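Local coordinates for protein nicotinamide-nucleotide adenylyltransferase NadR family / Ribosylnicotinamide kinase (Lactococcus lactis subsp. cremoris, PDB 6GYE) that probably phosphorylates nicotinamide riboside in a P-loop kinase domain and adenylylates the resulting mononucleotide in a nucleotidyltransferase domain, at residues 24-29 and 72-77; 36-41 and 78-83; 44-49 and 68-73; 106-111 and 119-124. One frame throughout, in Å; residues are numbered along the deposited sequence. Where two conformers were deposited one is given.

All four contacts belong to the five-stranded parallel sheet domain, whereas nicotinamide riboside is bound by a pocket that includes Arg177, Tyr240, Asn243, Asp291 and Arg293 and belongs to the kinase part of the chain. Interactions 1 and 3, with centres about 7 Å apart, form one apolar core: Phe74 CE2 lies 3.6 Å from Leu46 CD1. Interaction 2 joins interaction 3 through the sheet itself, where Asn79 O and Val44 N are 2.8 Å apart, a probable hydrogen bond. Interaction 4 lies across the sheet. Leu45 CD1 meets Asn111 CB there at 4.0 Å, and Asn41 ND2 probably bonds Tyr122 OH at 3.2 Å. Between interactions 1 and 4 the nearest atoms are about 11 Å apart.

Interaction 1 (24-29 and 72-77); sequences APLHTG and EAFNDE
Leu26 meets Ala73 and Phe74 through a single methyl, CD2. This apolar group makes the whole contact: CD2 sits 3.8 Å from Ala73 CB and 3.9 Å from Phe74 CE2. The leucine leaves its loop with CG anti to the backbone N (chi1 173°), which carries the branch across to the end of helix 63-73. Phe74, just past that end, swings its ring back toward Leu26; the two side chains meet at a slant, while Glu77 CG lies at the ring edge, in its plane.

None of the polar bonds links the two segments. His27 is the N-cap of helix 28-40, its ND1 accepting from Gly29 N at 2.9 Å with a bent N-H...N angle of 132° and the donor 16° off the ring plane. Its NE2 bonds Ile153 O, so both ring nitrogens are engaged. On the other segment, Asn75 N reaches back to Glu72 O (3.2 Å).

Residues 27-30, HTGH, fit the HIGH-type signature of nucleotidyltransferases, consistent with an adenylyltransferase site here. The meeting of the segments is thus wholly apolar and made through one methyl, while the His27 ring gets its orientation from hydrogen bonds at both nitrogens.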
# COMPACT_ATOMS: atom_id res chain seq x y z
N ALA A 24 -0.90 -10.51 -7.17
CA ALA A 24 -0.73 -10.14 -5.77
C ALA A 24 0.75 -10.08 -5.43
O ALA A 24 1.24 -10.87 -4.61
CB ALA A 24 -1.46 -11.13 -4.86
N PRO A 25 1.50 -9.12 -6.00
CA PRO A 25 1.09 -8.02 -6.86
C PRO A 25 1.34 -8.22 -8.34
O PRO A 25 2.06 -9.12 -8.73
CB PRO A 25 1.96 -6.88 -6.36
CG PRO A 25 3.29 -7.59 -6.10
CD PRO A 25 2.93 -8.99 -5.63
N LEU A 26 0.74 -7.35 -9.16
CA LEU A 26 1.19 -7.15 -10.53
C LEU A 26 2.64 -6.65 -10.53
O LEU A 26 2.99 -5.76 -9.75
CB LEU A 26 0.28 -6.14 -11.22
CG LEU A 26 0.64 -5.64 -12.62
CD1 LEU A 26 0.48 -6.76 -13.63
CD2 LEU A 26 -0.28 -4.48 -12.98
N HIS A 27 3.48 -7.22 -11.40
CA HIS A 27 4.86 -6.75 -11.49
C HIS A 27 5.31 -6.77 -12.95
O HIS A 27 4.55 -7.15 -13.85
CB HIS A 27 5.81 -7.57 -10.60
CG HIS A 27 5.86 -9.03 -10.92
ND1 HIS A 27 6.50 -9.53 -12.03
CD2 HIS A 27 5.36 -10.10 -10.26
CE1 HIS A 27 6.39 -10.84 -12.05
NE2 HIS A 27 5.71 -11.22 -10.98
N THR A 28 6.55 -6.33 -13.19
CA THR A 28 6.99 -6.11 -14.56
C THR A 28 7.10 -7.41 -15.36
O THR A 28 7.00 -7.37 -16.59
CB THR A 28 8.32 -5.34 -14.61
OG1 THR A 28 9.28 -5.99 -13.80
CG2 THR A 28 8.17 -3.95 -14.06
N GLY A 29 7.29 -8.55 -14.69
CA GLY A 29 7.24 -9.83 -15.40
C GLY A 29 5.89 -10.05 -16.07
O GLY A 29 5.83 -10.39 -17.26
N GLU A 72 -6.96 0.23 -12.80
CA GLU A 72 -6.22 1.48 -12.78
C GLU A 72 -4.90 1.33 -13.51
O GLU A 72 -4.49 2.22 -14.26
CB GLU A 72 -6.02 1.95 -11.34
CG GLU A 72 -5.41 3.33 -11.23
CD GLU A 72 -5.10 3.77 -9.80
OE1 GLU A 72 -5.71 3.26 -8.82
OE2 GLU A 72 -4.21 4.64 -9.66
N ALA A 73 -4.23 0.19 -13.31
CA ALA A 73 -2.91 -0.02 -13.90
C ALA A 73 -2.98 -0.01 -15.41
O ALA A 73 -2.05 0.46 -16.07
CB ALA A 73 -2.31 -1.34 -13.42
N PHE A 74 -4.08 -0.49 -15.99
CA PHE A 74 -4.27 -0.51 -17.43
C PHE A 74 -5.35 0.49 -17.87
O PHE A 74 -6.12 0.23 -18.80
CB PHE A 74 -4.55 -1.95 -17.89
CG PHE A 74 -3.36 -2.89 -17.69
CD1 PHE A 74 -2.31 -2.91 -18.61
CD2 PHE A 74 -3.26 -3.68 -16.56
CE1 PHE A 74 -1.20 -3.75 -18.43
CE2 PHE A 74 -2.16 -4.52 -16.36
CZ PHE A 74 -1.12 -4.55 -17.31
N ASN A 75 -5.41 1.66 -17.24
CA ASN A 75 -6.47 2.63 -17.52
C ASN A 75 -6.26 3.42 -18.80
O ASN A 75 -7.12 4.24 -19.15
CB ASN A 75 -6.67 3.61 -16.35
CG ASN A 75 -5.45 4.52 -16.10
OD1 ASN A 75 -4.45 4.47 -16.80
ND2 ASN A 75 -5.58 5.39 -15.11
N ASP A 76 -5.16 3.22 -19.50
CA ASP A 76 -4.82 3.99 -20.69
C ASP A 76 -4.42 3.06 -21.83
O ASP A 76 -3.41 3.28 -22.50
CB ASP A 76 -3.70 5.00 -20.39
CG ASP A 76 -3.46 5.97 -21.54
OD1 ASP A 76 -4.38 6.20 -22.35
OD2 ASP A 76 -2.32 6.47 -21.65
N GLU A 77 -5.17 1.97 -22.00
CA GLU A 77 -4.89 0.97 -23.03
C GLU A 77 -6.09 0.81 -23.95
O GLU A 77 -7.23 0.64 -23.49
CB GLU A 77 -4.53 -0.39 -22.42
CG GLU A 77 -3.33 -0.38 -21.49
CD GLU A 77 -2.01 -0.19 -22.22
OE1 GLU A 77 -2.00 -0.30 -23.48
OE2 GLU A 77 -0.99 0.09 -21.53

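Interaction 2 (36-41 and 78-83); sequences KCASLN and ENIKVS
Ala38 and Asn79 bring the backbones closest, their CA atoms 7.3 Å apart, where helix 28-40, near its C-terminal end, passes the loop that leads into strand 80-86. The two backbones make no bond to each other; side chains bridge the gap.

Asn79 does so with its amide nitrogen. Its CG is held between the backbone N and the carbonyl carbon (chi1 60°), which turns ND2 to the helix, where it gives a weak, bent hydrogen bond to Ala38 O (3.4 Å, N-H...O angle 138°). The same nitrogen also bonds Asp42 O, so this one amide touches two carbonyls. Beside it, Ala38 CB packs against Ile80 CD1 at 4.2 Å, the far methyl of an extended isoleucine arm. Asn41 folds back on its own segment: ND2 donates to Cys37 O at 3.0 Å, nearly straight at 165°. Cys37 O takes Leu40 N as well, from the opposite face of its carbonyl plane, so two donors share this oxygen.

Among its neighbours, the contact sits at one edge of the parallel sheet. Strand 43-50 lies alongside strand 80-86, with Val44 touching Cys37 and Ala38, while Ile80 continues onto Ile34 and Tyr35 of helix 28-40 and Val82 packs on Phe67 and Leu70 of helix 63-73.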
# COMPACT_ATOMS: atom_id res chain seq x y z
N LYS A 36 3.57 -8.16 -24.84
CA LYS A 36 3.85 -9.03 -25.98
C LYS A 36 2.57 -9.65 -26.49
O LYS A 36 2.33 -9.69 -27.70
CB LYS A 36 4.85 -10.13 -25.62
CG LYS A 36 6.27 -9.63 -25.43
CD LYS A 36 7.29 -10.76 -25.30
CE LYS A 36 8.66 -10.19 -25.02
NZ LYS A 36 9.69 -11.22 -25.05
N CYS A 37 1.73 -10.12 -25.57
CA CYS A 37 0.43 -10.68 -25.93
C CYS A 37 -0.44 -9.65 -26.66
O CYS A 37 -1.13 -9.99 -27.63
CB CYS A 37 -0.24 -11.18 -24.66
SG CYS A 37 -1.79 -12.02 -24.88
N ALA A 38 -0.40 -8.39 -26.22
CA ALA A 38 -1.19 -7.35 -26.87
C ALA A 38 -0.63 -6.97 -28.23
O ALA A 38 -1.36 -6.44 -29.07
CB ALA A 38 -1.30 -6.11 -25.98
N SER A 39 0.66 -7.22 -28.46
CA SER A 39 1.23 -6.97 -29.78
C SER A 39 0.92 -8.08 -30.78
O SER A 39 1.06 -7.86 -31.98
CB SER A 39 2.73 -6.77 -29.65
OG SER A 39 3.00 -5.76 -28.68
N LEU A 40 0.52 -9.26 -30.30
CA LEU A 40 0.24 -10.40 -31.17
C LEU A 40 -1.25 -10.61 -31.42
O LEU A 40 -1.60 -11.44 -32.24
CB LEU A 40 0.82 -11.69 -30.56
CG LEU A 40 2.34 -11.69 -30.52
CD1 LEU A 40 2.87 -12.70 -29.50
CD2 LEU A 40 2.82 -12.01 -31.90
N ASN A 41 -2.11 -9.87 -30.74
CA ASN A 41 -3.54 -10.04 -30.87
C ASN A 41 -4.18 -8.69 -31.12
O ASN A 41 -3.56 -7.64 -30.91
CB ASN A 41 -4.15 -10.69 -29.62
CG ASN A 41 -3.71 -12.13 -29.43
OD1 ASN A 41 -4.27 -13.03 -30.03
ND2 ASN A 41 -2.69 -12.34 -28.60
N GLU A 78 -5.83 0.87 -25.25
CA GLU A 78 -6.86 0.61 -26.25
C GLU A 78 -7.45 -0.78 -26.09
O GLU A 78 -8.61 -0.94 -25.69
CB GLU A 78 -6.25 0.79 -27.65
CG GLU A 78 -4.74 0.54 -27.68
CD GLU A 78 -4.03 1.42 -28.70
OE1 GLU A 78 -3.80 0.96 -29.84
OE2 GLU A 78 -3.69 2.57 -28.36
N ASN A 79 -6.64 -1.79 -26.40
CA ASN A 79 -7.11 -3.15 -26.63
C ASN A 79 -6.93 -4.07 -25.41
O ASN A 79 -6.81 -5.28 -25.58
CB ASN A 79 -6.39 -3.74 -27.85
CG ASN A 79 -4.85 -3.78 -27.68
OD1 ASN A 79 -4.25 -2.95 -27.00
ND2 ASN A 79 -4.21 -4.76 -28.32
N ILE A 80 -6.88 -3.53 -24.20
CA ILE A 80 -6.68 -4.35 -23.01
C ILE A 80 -7.83 -4.12 -22.04
O ILE A 80 -8.02 -2.99 -21.56
CB ILE A 80 -5.33 -4.10 -22.33
CG1 ILE A 80 -4.17 -4.41 -23.27
CG2 ILE A 80 -5.18 -4.97 -21.08
CD1 ILE A 80 -2.82 -4.07 -22.69
N LYS A 81 -8.58 -5.17 -21.75
CA LYS A 81 -9.69 -5.16 -20.81
C LYS A 81 -9.32 -6.03 -19.61
O LYS A 81 -8.63 -7.03 -19.76
CB LYS A 81 -10.98 -5.67 -21.46
CG LYS A 81 -12.22 -5.65 -20.57
CD LYS A 81 -12.73 -4.23 -20.36
CE LYS A 81 -14.00 -4.18 -19.52
NZ LYS A 81 -14.41 -2.77 -19.29
N VAL A 82 -9.80 -5.63 -18.43
CA VAL A 82 -9.55 -6.35 -17.18
C VAL A 82 -10.87 -6.87 -16.65
O VAL A 82 -11.84 -6.10 -16.52
CB VAL A 82 -8.89 -5.45 -16.12
CG1 VAL A 82 -8.76 -6.22 -14.81
CG2 VAL A 82 -7.52 -4.96 -16.59
N SER A 83 -10.90 -8.16 -16.32
CA SER A 83 -12.12 -8.82 -15.86
C SER A 83 -11.80 -9.73 -14.69
O SER A 83 -10.65 -10.13 -14.48
CB SER A 83 -12.78 -9.61 -16.99
OG SER A 83 -11.97 -10.72 -17.36

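Interaction 3 (44-49 and 68-73); sequences VLLVVS and RYLREA. With SO4 (sulfate ion), chain D.
Leu70 points from helix 63-73 toward strand 43-50 and is met there by two side chains on alternate strand positions, Leu46 and Val48. Leu46 and Leu70 cross at about a right angle, branch end against branch end, with their CD1 methyls 4.1 Å apart. Val48 comes in at a slant and touches farther back on the leucine: its CG2 rests 4.2 Å from Leu70 CG. Leu70 thus uses its methyl for one partner and its branch point for the other, with a chi1 of -92° that is well away from a staggered value. Val48 places CG2 beside its backbone N and anti to its carbonyl carbon, which leaves that methyl facing the helix. The fit is purely apolar, and all three residues are buried; Phe23 touches Leu70, while Ile34 and Phe74 touch Leu46.

One residue earlier, Tyr69 turns elsewhere. Sulfate O1 lies in the plane of the Tyr69 ring, at its edge, 2.5 Å from Tyr69 OH; that separation is very short for a hydrogen bond, so its length is doubtful. Lys65 NZ also bonds the ion, which probably comes from the crystallisation liquor.

Strand 43-50, helix 63-73 and strand 80-86 form a beta-alpha-beta crossover between adjacent parallel strands. Packing of the connecting helix against the sheet, as here through Leu70, is characteristic of such crossovers in Rossmann-like nucleotidyltransferase domains.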
# COMPACT_ATOMS: atom_id res chain seq x y z
N VAL A 44 -6.64 -8.04 -25.75
CA VAL A 44 -6.29 -8.94 -24.67
C VAL A 44 -7.29 -8.77 -23.55
O VAL A 44 -7.59 -7.63 -23.14
CB VAL A 44 -4.86 -8.69 -24.14
CG1 VAL A 44 -4.58 -9.54 -22.91
CG2 VAL A 44 -3.83 -8.98 -25.22
N LEU A 45 -7.80 -9.88 -23.03
CA LEU A 45 -8.60 -9.90 -21.81
C LEU A 45 -7.73 -10.42 -20.67
O LEU A 45 -7.27 -11.57 -20.72
CB LEU A 45 -9.83 -10.78 -22.00
CG LEU A 45 -10.83 -10.82 -20.84
CD1 LEU A 45 -11.39 -9.43 -20.58
CD2 LEU A 45 -11.96 -11.78 -21.13
N LEU A 46 -7.49 -9.58 -19.66
CA LEU A 46 -6.79 -10.00 -18.46
C LEU A 46 -7.78 -10.60 -17.48
O LEU A 46 -8.80 -9.97 -17.18
CB LEU A 46 -6.05 -8.85 -17.78
CG LEU A 46 -4.98 -8.12 -18.58
CD1 LEU A 46 -4.26 -7.09 -17.69
CD2 LEU A 46 -4.01 -9.11 -19.22
N VAL A 47 -7.52 -11.82 -17.02
CA VAL A 47 -8.43 -12.45 -16.07
C VAL A 47 -7.75 -12.50 -14.71
O VAL A 47 -6.72 -13.15 -14.54
CB VAL A 47 -8.87 -13.84 -16.53
CG1 VAL A 47 -9.73 -14.49 -15.47
CG2 VAL A 47 -9.68 -13.71 -17.81
N VAL A 48 -8.32 -11.77 -13.75
CA VAL A 48 -7.89 -11.80 -12.36
C VAL A 48 -8.73 -12.85 -11.67
O VAL A 48 -9.95 -12.69 -11.56
CB VAL A 48 -8.09 -10.45 -11.66
CG1 VAL A 48 -7.31 -10.41 -10.36
CG2 VAL A 48 -7.75 -9.30 -12.57
N SER A 49 -8.10 -13.93 -11.20
CA SER A 49 -8.84 -14.96 -10.50
C SER A 49 -8.58 -14.87 -9.00
O SER A 49 -7.55 -14.33 -8.56
CB SER A 49 -8.48 -16.35 -11.04
OG SER A 49 -7.09 -16.58 -10.91
N ARG A 68 -9.58 -3.91 -8.92
CA ARG A 68 -9.59 -2.45 -9.06
C ARG A 68 -8.19 -1.92 -9.37
O ARG A 68 -8.03 -1.09 -10.26
CB ARG A 68 -10.12 -1.77 -7.80
CG ARG A 68 -11.64 -1.88 -7.59
CD ARG A 68 -12.40 -1.34 -8.79
NE ARG A 68 -13.84 -1.19 -8.55
CZ ARG A 68 -14.41 -0.10 -8.04
NH1 ARG A 68 -13.67 0.97 -7.69
NH2 ARG A 68 -15.73 -0.07 -7.87
N TYR A 69 -7.17 -2.45 -8.69
CA TYR A 69 -5.81 -2.00 -8.96
C TYR A 69 -5.39 -2.27 -10.40
O TYR A 69 -4.71 -1.44 -11.03
CB TYR A 69 -4.84 -2.67 -7.99
CG TYR A 69 -4.88 -2.11 -6.60
CD1 TYR A 69 -5.81 -1.14 -6.24
CD2 TYR A 69 -3.96 -2.53 -5.64
CE1 TYR A 69 -5.84 -0.61 -4.96
CE2 TYR A 69 -3.97 -2.00 -4.34
CZ TYR A 69 -4.91 -1.04 -4.02
OH TYR A 69 -4.94 -0.52 -2.74
N LEU A 70 -5.76 -3.43 -10.94
CA LEU A 70 -5.45 -3.75 -12.33
C LEU A 70 -6.16 -2.80 -13.29
O LEU A 70 -5.57 -2.36 -14.28
CB LEU A 70 -5.83 -5.20 -12.65
CG LEU A 70 -4.81 -6.35 -12.51
CD1 LEU A 70 -3.86 -6.40 -13.70
CD2 LEU A 70 -4.02 -6.23 -11.24
N ARG A 71 -7.44 -2.51 -13.02
CA ARG A 71 -8.16 -1.58 -13.88
C ARG A 71 -7.44 -0.25 -13.94
O ARG A 71 -7.28 0.33 -15.02
CB ARG A 71 -9.59 -1.39 -13.39
CG ARG A 71 -10.55 -2.48 -13.83
CD ARG A 71 -10.87 -2.40 -15.31
NE ARG A 71 -11.94 -3.34 -15.67
CZ ARG A 71 -13.24 -3.10 -15.52
NH1 ARG A 71 -13.65 -1.94 -15.03
NH2 ARG A 71 -14.13 -4.00 -15.86
N GLU A 72 -6.96 0.23 -12.80
CA GLU A 72 -6.22 1.48 -12.78
C GLU A 72 -4.90 1.33 -13.51
O GLU A 72 -4.49 2.22 -14.26
CB GLU A 72 -6.02 1.95 -11.34
CG GLU A 72 -5.41 3.33 -11.23
CD GLU A 72 -5.10 3.77 -9.80
OE1 GLU A 72 -5.71 3.26 -8.82
OE2 GLU A 72 -4.21 4.64 -9.66
N ALA A 73 -4.23 0.19 -13.31
CA ALA A 73 -2.91 -0.02 -13.90
C ALA A 73 -2.98 -0.01 -15.41
O ALA A 73 -2.05 0.46 -16.07
CB ALA A 73 -2.31 -1.34 -13.42
S SO4 D . -3.67 -0.79 0.39
O1 SO4 D . -3.22 -0.85 -0.98
O2 SO4 D . -4.60 0.33 0.53
O3 SO4 D . -4.38 -2.01 0.76
O4 SO4 D . -2.53 -0.64 1.29

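Interaction 4 (106-111 and 119-124); sequences ELIHHN and VTFYVG
Ile108 and Phe121 form the tight part of the contact, the isoleucine reaching from helix 95-110 and the phenylalanine from strand 118-123, each toward the other. Ile108 CD1 comes to 3.5 Å from Phe121 CZ and 3.8 Å from CE1, meeting that corner of the ring obliquely. The isoleucine arm is stretched out (chi2 -178°), which delivers its terminal methyl to the ring. Val119 joins more loosely: its CG1 is 4.4 Å from the same CD1. All three residues are buried.

Away from the contact the helix is open to solvent: Glu106, His109 and His110 are exposed, although His109 NE2 bonds Asp139 OD2. The helix end closes with its own bonds: Leu107 O accepts Asn111 N at 3.1 Å and also Asn111 ND2 at 2.9 Å, the latter almost straight at 171°. Leu107 O lies in the amide plane of Asn111, and the backbone and side-chain nitrogens of this one residue both donate to it.

Helix 95-110 runs into strand 118-123 through a short connection and packs on one face of the parallel sheet. Ile18 of strand 15-21 touches Ile108, Val119 and Phe121 alike; Tyr143 of strand 142-147 lies against Val119 and Phe121; and Leu107 reaches Ser83 and Leu85 of strand 80-86.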
# COMPACT_ATOMS: atom_id res chain seq x y z
N GLU A 106 -18.33 -17.44 -20.04
CA GLU A 106 -19.26 -16.33 -19.86
C GLU A 106 -18.51 -15.00 -19.83
O GLU A 106 -18.94 -14.03 -20.46
CB GLU A 106 -20.07 -16.55 -18.59
CG GLU A 106 -21.12 -15.50 -18.34
CD GLU A 106 -22.20 -16.00 -17.41
OE1 GLU A 106 -23.39 -15.74 -17.68
OE2 GLU A 106 -21.85 -16.70 -16.44
N LEU A 107 -17.36 -14.96 -19.14
CA LEU A 107 -16.54 -13.76 -19.11
C LEU A 107 -16.12 -13.34 -20.51
O LEU A 107 -16.18 -12.15 -20.86
CB LEU A 107 -15.29 -14.00 -18.27
CG LEU A 107 -15.19 -13.59 -16.81
CD1 LEU A 107 -13.72 -13.59 -16.40
CD2 LEU A 107 -15.81 -12.25 -16.59
N ILE A 108 -15.67 -14.29 -21.32
CA ILE A 108 -15.26 -14.00 -22.69
C ILE A 108 -16.44 -13.45 -23.49
O ILE A 108 -16.32 -12.47 -24.24
CB ILE A 108 -14.68 -15.26 -23.35
CG1 ILE A 108 -13.41 -15.69 -22.64
CG2 ILE A 108 -14.44 -15.01 -24.84
CD1 ILE A 108 -12.75 -16.88 -23.27
N HIS A 109 -17.60 -14.10 -23.37
CA HIS A 109 -18.77 -13.66 -24.11
C HIS A 109 -19.16 -12.23 -23.72
O HIS A 109 -19.40 -11.38 -24.58
CB HIS A 109 -19.93 -14.62 -23.88
CG HIS A 109 -19.68 -16.01 -24.40
ND1 HIS A 109 -20.36 -17.11 -23.95
CD2 HIS A 109 -18.81 -16.46 -25.34
CE1 HIS A 109 -19.93 -18.19 -24.58
NE2 HIS A 109 -18.99 -17.82 -25.43
N HIS A 110 -19.20 -11.94 -22.42
CA HIS A 110 -19.67 -10.64 -21.95
C HIS A 110 -18.73 -9.52 -22.38
O HIS A 110 -19.18 -8.43 -22.74
CB HIS A 110 -19.81 -10.66 -20.43
CG HIS A 110 -20.46 -9.43 -19.87
ND1 HIS A 110 -21.69 -8.98 -20.29
CD2 HIS A 110 -20.04 -8.55 -18.93
CE1 HIS A 110 -22.01 -7.88 -19.63
NE2 HIS A 110 -21.02 -7.60 -18.79
N ASN A 111 -17.43 -9.77 -22.39
CA ASN A 111 -16.43 -8.72 -22.57
C ASN A 111 -15.90 -8.63 -23.99
O ASN A 111 -14.90 -7.96 -24.23
CB ASN A 111 -15.27 -8.93 -21.59
CG ASN A 111 -15.67 -8.63 -20.16
OD1 ASN A 111 -15.58 -7.49 -19.70
ND2 ASN A 111 -16.14 -9.65 -19.45
N VAL A 119 -9.59 -17.20 -30.39
CA VAL A 119 -9.18 -16.96 -29.01
C VAL A 119 -8.04 -17.88 -28.64
O VAL A 119 -8.06 -19.08 -28.96
CB VAL A 119 -10.37 -17.15 -28.05
CG1 VAL A 119 -9.91 -16.99 -26.62
CG2 VAL A 119 -11.45 -16.14 -28.36
N THR A 120 -7.03 -17.32 -27.96
CA THR A 120 -5.89 -18.07 -27.45
C THR A 120 -5.80 -17.88 -25.93
O THR A 120 -5.72 -16.75 -25.45
CB THR A 120 -4.59 -17.63 -28.12
OG1 THR A 120 -4.72 -17.76 -29.54
CG2 THR A 120 -3.41 -18.47 -27.65
N PHE A 121 -5.81 -18.99 -25.19
CA PHE A 121 -5.57 -18.99 -23.75
C PHE A 121 -4.08 -19.15 -23.46
O PHE A 121 -3.46 -20.11 -23.93
CB PHE A 121 -6.35 -20.13 -23.09
CG PHE A 121 -7.85 -19.94 -23.09
CD1 PHE A 121 -8.45 -19.13 -22.15
CD2 PHE A 121 -8.64 -20.60 -24.01
CE1 PHE A 121 -9.82 -18.96 -22.14
CE2 PHE A 121 -10.03 -20.43 -24.01
CZ PHE A 121 -10.61 -19.62 -23.08
N TYR A 122 -3.50 -18.23 -22.69
CA TYR A 122 -2.12 -18.36 -22.22
C TYR A 122 -2.16 -18.94 -20.81
O TYR A 122 -2.59 -18.27 -19.87
CB TYR A 122 -1.39 -17.01 -22.27
CG TYR A 122 -1.37 -16.47 -23.69
CD1 TYR A 122 -0.35 -16.81 -24.59
CD2 TYR A 122 -2.40 -15.65 -24.17
CE1 TYR A 122 -0.35 -16.35 -25.90
CE2 TYR A 122 -2.40 -15.18 -25.48
CZ TYR A 122 -1.38 -15.53 -26.34
OH TYR A 122 -1.40 -15.06 -27.64
N VAL A 123 -1.70 -20.18 -20.67
CA VAL A 123 -1.90 -21.01 -19.49
C VAL A 123 -0.56 -21.50 -18.97
O VAL A 123 0.30 -21.92 -19.75
CB VAL A 123 -2.83 -22.20 -19.81
CG1 VAL A 123 -2.85 -23.21 -18.68
CG2 VAL A 123 -4.23 -21.69 -20.08
N GLY A 124 -0.39 -21.48 -17.65
CA GLY A 124 0.89 -21.80 -17.05
C GLY A 124 1.06 -23.12 -16.33
O GLY A 124 2.18 -23.44 -15.91